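Local coordinates for protein CEP104 (Gallus gallus, PDB 5JO8) that is a centriolar protein whose helical TOG domain probably binds tubulin or microtubules, at residues Ser185-His188 against Leu189-Arg193; Ala44-Ser47 against Gly48-Lys52. All blocks are in the same frame, centred on the assembly; numbering follows the deposited sequence.

Contact 1 of 2, residues Ser185-His188 against Leu189-Arg193; sequences SPTH and LAMSR
S185 holds OG between its backbone N and carbonyl carbon (chi1 59°), which lays the hydroxyl against the methyl of A190, 3.5 Å from OG to CB; S192 has OG anti to its carbonyl carbon (chi1 -71°), beside the backbone N and 3.1 Å from H188 O. Between them runs the N-terminal turn of helix 187-204, with P186 at the N-cap, in a TOG domain, a fold built of paired HEAT-like helices. A proline is tolerated at this place because residues at a helix start need give no N-H to a carbonyl four residues back, and its ring limits the freedom of phi in the chain entering the helix. Its CB packs on CB of L189 at 4.1 Å, an apolar touch near the surface.

From here the backbone pattern of an alpha-helix runs on. A190 N bonds to P186 O, M191 N to T187 O at 2.8 Å, and S192 N to H188 O at 2.9 Å; the second is the straightest, with 168° at the hydrogen. Small A190 fits a buried position, for its methyl also meets L181, H226 and V231. The S185 hydroxyl is hydrogen-bonded to K182 O, and its carbonyl O to H226 NE2, so the hydroxyl and the carbonyl oxygen of this buried serine each have a partner. In one of its two conformers, M191 reaches helix 229-245. On the side of helix 148-163, H188 and S192 both touch R151, and S192 OG is hydrogen-bonded to T143 O.

Contact 2 of 2, residues Ala44-Ser47 against Gly48-Lys52; sequences ALVS and GAYSK
A44 meets G48 through the backbone, G48 N bonding to A44 O at 3.1 Å. The A44 methyl points away from the following turn, at the exposed side of helix 43-49, where a small residue costs little. G48 is buried, and a side chain there would come close to L45 O, so the lack of one fits the tight turn. The L45 side chain leaves this turn and packs on A63 and V64 of helix 54-69 and L90 of helix 77-94, a role suited to a branched apolar chain. L45 O accepts the N-H of A49, whose N lies in the carbonyl plane, at 3.0 Å. A49 is buried against A60 and L90, where a methyl is enough.

V46 carries the main side-chain contact. With CG1 anti to the backbone N (chi1 173°), this branch comes alongside the Y50 ring, 3.8 Å from CG1 to CE1, and the two side chains point the same way. V46 O accepts the N-H of Y50 at 3.0 Å and also sits at the edge of that ring, near its plane, 3.3 Å from CD1. The phenol hydrogen-bonds E33 through OH, while R93 makes a cation-pi contact with the ring. A leucine in place of Y50 would probably leave E33 without this hydroxyl partner, R93 without its aromatic ring and V46 CG1 without its flat flank.

S47 is buried, and its OG bonds back to E43 O, a common way for serine to satisfy itself within a helix. The N-H of Y50, already given to V46 O, also makes a weak bond to S47 O, 3.3 Å from N to O with 127° at the hydrogen. S51 N then bonds to G48 O at 3.0 Å, and S51 OG to S53 N and E24. Such shortening from i-to-i+4 toward i-to-i+3 bonds is typical of the C-terminal end of an alpha-helix, here a short one in the helical TOG fold.

Contacts 1 and 2 treat opposite ends of two helices: 185-193 holds the N-terminal start of helix 187-204, whereas 44-52 covers the last turn of helix 43-49 and the chain leaving it. They lie in series along the chain, contact 2 first, and do not touch: their centres are 32 Å apart and their nearest atoms about 23 Å. Contact 2 is the more peripheral, its centre about 25 Å from the chain centre against 13 Å for contact 1. Residues of contact 2 also pack on helices 35-41, 54-69 and 77-94, those of contact 1 on 148-163 and 229-245. Both belong to the one TOG domain, with no tubulin present to relate them to.

Contact 1 of 2, residues Ser185-His188 against Leu189-Arg193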
ATOM      1  N   SER A 185     -17.626   3.156   2.363  1.00 30.51           N
ATOM      2  CA  SER A 185     -16.584   2.244   1.898  1.00 30.62           C
ATOM      3  C   SER A 185     -16.714   0.869   2.548  1.00 30.22           C
ATOM      4  O   SER A 185     -17.165   0.755   3.694  1.00 27.86           O
ATOM      5  CB  SER A 185     -15.199   2.823   2.186  1.00 37.67           C
ATOM      6  OG  SER A 185     -15.031   3.053   3.572  1.00 35.02           O
ATOM      7  N   PRO A 186     -16.325  -0.188   1.815  1.00 29.87           N
ATOM      8  CA  PRO A 186     -16.428  -1.557   2.328  1.00 33.13           C
ATOM      9  C   PRO A 186     -15.757  -1.723   3.688  1.00 28.30           C
ATOM     10  O   PRO A 186     -14.666  -1.195   3.918  1.00 26.97           O
ATOM     11  CB  PRO A 186     -15.707  -2.383   1.260  1.00 36.71           C
ATOM     12  CG  PRO A 186     -15.909  -1.608   0.005  1.00 40.88           C
ATOM     13  CD  PRO A 186     -15.854  -0.158   0.416  1.00 29.87           C
ATOM     14  N   THR A 187     -16.424  -2.445   4.578  1.00 27.28           N
ATOM     15  CA  THR A 187     -15.993  -2.550   5.963  1.00 26.72           C
ATOM     16  C   THR A 187     -14.565  -3.071   6.129  1.00 27.13           C
ATOM     17  O   THR A 187     -13.769  -2.464   6.833  1.00 23.59           O
ATOM     18  CB  THR A 187     -16.965  -3.419   6.760  1.00 26.81           C
ATOM     19  OG1 THR A 187     -18.272  -2.840   6.663  1.00 31.78           O
ATOM     20  CG2 THR A 187     -16.546  -3.493   8.222  1.00 28.13           C
ATOM     21  N   HIS A 188     -14.235  -4.185   5.484  1.00 24.25           N
ATOM     22  CA  HIS A 188     -12.888  -4.742   5.620  1.00 26.78           C
ATOM     23  C   HIS A 188     -11.826  -3.767   5.121  1.00 22.44           C
ATOM     24  O   HIS A 188     -10.810  -3.554   5.782  1.00 22.72           O
ATOM     25  CB  HIS A 188     -12.767  -6.076   4.884  1.00 24.07           C
ATOM     26  CG  HIS A 188     -13.552  -7.175   5.521  1.00 26.58           C
ATOM     27  ND1 HIS A 188     -14.220  -8.138   4.796  1.00 37.78           N
ATOM     28  CD2 HIS A 188     -13.777  -7.460   6.826  1.00 30.83           C
ATOM     29  CE1 HIS A 188     -14.822  -8.971   5.626  1.00 34.81           C
ATOM     30  NE2 HIS A 188     -14.573  -8.580   6.864  1.00 37.76           N
ATOM     31  N   LEU A 189     -12.079  -3.171   3.966  1.00 22.90           N
ATOM     32  CA  LEU A 189     -11.187  -2.164   3.406  1.00 22.04           C
ATOM     33  C   LEU A 189     -11.009  -0.994   4.374  1.00 24.46           C
ATOM     34  O   LEU A 189      -9.894  -0.539   4.622  1.00 22.56           O
ATOM     35  CB  LEU A 189     -11.768  -1.648   2.098  1.00 24.20           C
ATOM     36  CG  LEU A 189     -10.859  -0.775   1.245  1.00 25.09           C
ATOM     37  CD1 LEU A 189      -9.666  -1.589   0.751  1.00 26.71           C
ATOM     38  CD2 LEU A 189     -11.650  -0.179   0.083  1.00 29.90           C
ATOM     39  N   ALA A 190     -12.116  -0.505   4.925  1.00 21.31           N
ATOM     40  CA  ALA A 190     -12.055   0.663   5.797  1.00 19.56           C
ATOM     41  C   ALA A 190     -11.319   0.341   7.082  1.00 20.22           C
ATOM     42  O   ALA A 190     -10.499   1.123   7.555  1.00 19.90           O
ATOM     43  CB  ALA A 190     -13.462   1.147   6.119  1.00 19.37           C
ATOM     44  N   MET A 191     -11.633  -0.811   7.660  0.57 18.76           N
ATOM     45  CA  MET A 191     -10.980  -1.249   8.882  0.57 19.44           C
ATOM     46  C   MET A 191      -9.477  -1.383   8.693  0.57 18.67           C
ATOM     47  O   MET A 191      -8.697  -0.939   9.530  0.57 19.72           O
ATOM     48  CB  MET A 191     -11.562  -2.580   9.350  0.57 18.91           C
ATOM     49  CG  MET A 191     -12.847  -2.452  10.143  0.57 23.37           C
ATOM     50  SD  MET A 191     -12.619  -1.449  11.623  0.57 22.36           S
ATOM     51  CE  MET A 191     -11.385  -2.407  12.505  0.57 32.00           C
ATOM     52  N   SER A 192      -9.071  -2.003   7.589  1.00 19.17           N
ATOM     53  CA  SER A 192      -7.658  -2.169   7.297  1.00 17.22           C
ATOM     54  C   SER A 192      -6.974  -0.827   7.164  1.00 18.27           C
ATOM     55  O   SER A 192      -5.856  -0.645   7.635  1.00 19.88           O
ATOM     56  CB  SER A 192      -7.475  -2.951   6.001  1.00 20.64           C
ATOM     57  OG  SER A 192      -7.827  -4.316   6.177  1.00 19.11           O
ATOM     58  N   ARG A 193      -7.665   0.116   6.541  1.00 18.27           N
ATOM     59  CA  ARG A 193      -7.074   1.433   6.350  1.00 17.76           C
ATOM     60  C   ARG A 193      -6.882   2.171   7.668  1.00 17.98           C
ATOM     61  O   ARG A 193      -5.806   2.702   7.923  1.00 17.89           O
ATOM     62  CB  ARG A 193      -7.876   2.285   5.369  1.00 22.53           C
ATOM     63  CG  ARG A 193      -7.127   3.551   4.967  1.00 23.25           C
ATOM     64  CD  ARG A 193      -6.574   3.469   3.536  1.00 23.49           C
ATOM     65  NE  ARG A 193      -7.611   3.851   2.581  1.00 30.19           N
ATOM     66  CZ  ARG A 193      -8.020   5.099   2.380  1.00 36.36           C
ATOM     67  NH1 ARG A 193      -7.478   6.098   3.066  1.00 30.65           N
ATOM     68  NH2 ARG A 193      -8.981   5.350   1.503  1.00 39.49           N
TER

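Contact 2 of 2, residues Ala44-Ser47 against Gly48-Lys52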
ATOM      1  N   ALA A  44       7.073 -16.002 -24.208  1.00 27.78           N
ATOM      2  CA  ALA A  44       6.862 -17.240 -23.457  1.00 28.90           C
ATOM      3  C   ALA A  44       6.655 -16.965 -21.966  1.00 25.85           C
ATOM      4  O   ALA A  44       5.708 -17.472 -21.354  1.00 26.72           O
ATOM      5  CB  ALA A  44       8.026 -18.208 -23.668  1.00 27.31           C
ATOM      6  N   LEU A  45       7.532 -16.145 -21.392  1.00 25.64           N
ATOM      7  CA  LEU A  45       7.417 -15.792 -19.985  1.00 26.28           C
ATOM      8  C   LEU A  45       6.114 -15.047 -19.724  1.00 22.12           C
ATOM      9  O   LEU A  45       5.411 -15.348 -18.758  1.00 21.99           O
ATOM     10  CB  LEU A  45       8.616 -14.957 -19.520  1.00 24.32           C
ATOM     11  CG  LEU A  45       8.673 -14.613 -18.026  1.00 25.74           C
ATOM     12  CD1 LEU A  45      10.124 -14.485 -17.575  1.00 25.65           C
ATOM     13  CD2 LEU A  45       7.903 -13.320 -17.724  1.00 21.39           C
ATOM     14  N   VAL A  46       5.810 -14.053 -20.553  1.00 23.63           N
ATOM     15  CA  VAL A  46       4.601 -13.257 -20.344  1.00 21.14           C
ATOM     16  C   VAL A  46       3.349 -14.118 -20.481  1.00 22.91           C
ATOM     17  O   VAL A  46       2.397 -13.981 -19.706  1.00 23.21           O
ATOM     18  CB  VAL A  46       4.575 -12.011 -21.257  1.00 20.00           C
ATOM     19  CG1 VAL A  46       3.238 -11.290 -21.161  1.00 25.32           C
ATOM     20  CG2 VAL A  46       5.710 -11.072 -20.890  1.00 22.35           C
ATOM     21  N   SER A  47       3.354 -15.028 -21.454  1.00 23.22           N
ATOM     22  CA  SER A  47       2.249 -15.968 -21.590  1.00 23.47           C
ATOM     23  C   SER A  47       2.067 -16.772 -20.308  1.00 22.87           C
ATOM     24  O   SER A  47       0.934 -17.050 -19.898  1.00 25.71           O
ATOM     25  CB  SER A  47       2.480 -16.904 -22.783  1.00 25.43           C
ATOM     26  OG  SER A  47       2.490 -16.163 -23.995  1.00 25.89           O
ATOM     27  N   GLY A  48       3.176 -17.153 -19.677  1.00 23.78           N
ATOM     28  CA  GLY A  48       3.107 -17.818 -18.384  1.00 25.58           C
ATOM     29  C   GLY A  48       2.448 -16.943 -17.326  1.00 24.53           C
ATOM     30  O   GLY A  48       1.567 -17.394 -16.593  1.00 24.46           O
ATOM     31  N   ALA A  49       2.866 -15.685 -17.248  1.00 22.00           N
ATOM     32  CA  ALA A  49       2.289 -14.744 -16.280  1.00 24.41           C
ATOM     33  C   ALA A  49       0.779 -14.543 -16.464  1.00 25.28           C
ATOM     34  O   ALA A  49       0.056 -14.275 -15.500  1.00 21.38           O
ATOM     35  CB  ALA A  49       3.016 -13.398 -16.344  1.00 22.60           C
ATOM     36  N   TYR A  50       0.305 -14.665 -17.702  1.00 23.79           N
ATOM     37  CA  TYR A  50      -1.114 -14.472 -18.004  1.00 24.99           C
ATOM     38  C   TYR A  50      -1.895 -15.783 -17.998  1.00 25.86           C
ATOM     39  O   TYR A  50      -3.103 -15.783 -18.240  1.00 30.21           O
ATOM     40  CB  TYR A  50      -1.290 -13.807 -19.374  1.00 26.04           C
ATOM     41  CG  TYR A  50      -1.163 -12.295 -19.396  1.00 26.57           C
ATOM     42  CD1 TYR A  50       0.058 -11.676 -19.184  1.00 23.75           C
ATOM     43  CD2 TYR A  50      -2.260 -11.491 -19.674  1.00 25.49           C
ATOM     44  CE1 TYR A  50       0.177 -10.301 -19.221  1.00 23.17           C
ATOM     45  CE2 TYR A  50      -2.153 -10.116 -19.706  1.00 29.26           C
ATOM     46  CZ  TYR A  50      -0.931  -9.523 -19.479  1.00 25.85           C
ATOM     47  OH  TYR A  50      -0.803  -8.150 -19.513  1.00 28.56           O
ATOM     48  N   SER A  51      -1.215 -16.891 -17.721  1.00 24.06           N
ATOM     49  CA  SER A  51      -1.830 -18.217 -17.828  1.00 26.67           C
ATOM     50  C   SER A  51      -2.972 -18.434 -16.834  1.00 25.06           C
ATOM     51  O   SER A  51      -2.967 -17.893 -15.730  1.00 27.47           O
ATOM     52  CB  SER A  51      -0.778 -19.313 -17.642  1.00 30.78           C
ATOM     53  OG  SER A  51      -1.382 -20.598 -17.562  1.00 29.78           O
ATOM     54  N   LYS A  52      -3.946 -19.241 -17.235  1.00 33.06           N
ATOM     55  CA  LYS A  52      -5.016 -19.634 -16.325  1.00 30.42           C
ATOM     56  C   LYS A  52      -4.507 -20.664 -15.317  1.00 30.48           C
ATOM     57  O   LYS A  52      -5.156 -20.935 -14.308  1.00 29.60           O
ATOM     58  CB  LYS A  52      -6.226 -20.160 -17.101  1.00 38.10           C
ATOM     59  CG  LYS A  52      -6.969 -19.080 -17.883  1.00 34.66           C
ATOM     60  CD  LYS A  52      -7.473 -17.976 -16.961  1.00 55.29           C
ATOM     61  CE  LYS A  52      -8.045 -16.806 -17.749  1.00 57.85           C
ATOM     62  NZ  LYS A  52      -7.014 -16.152 -18.605  1.00 63.19           N
TER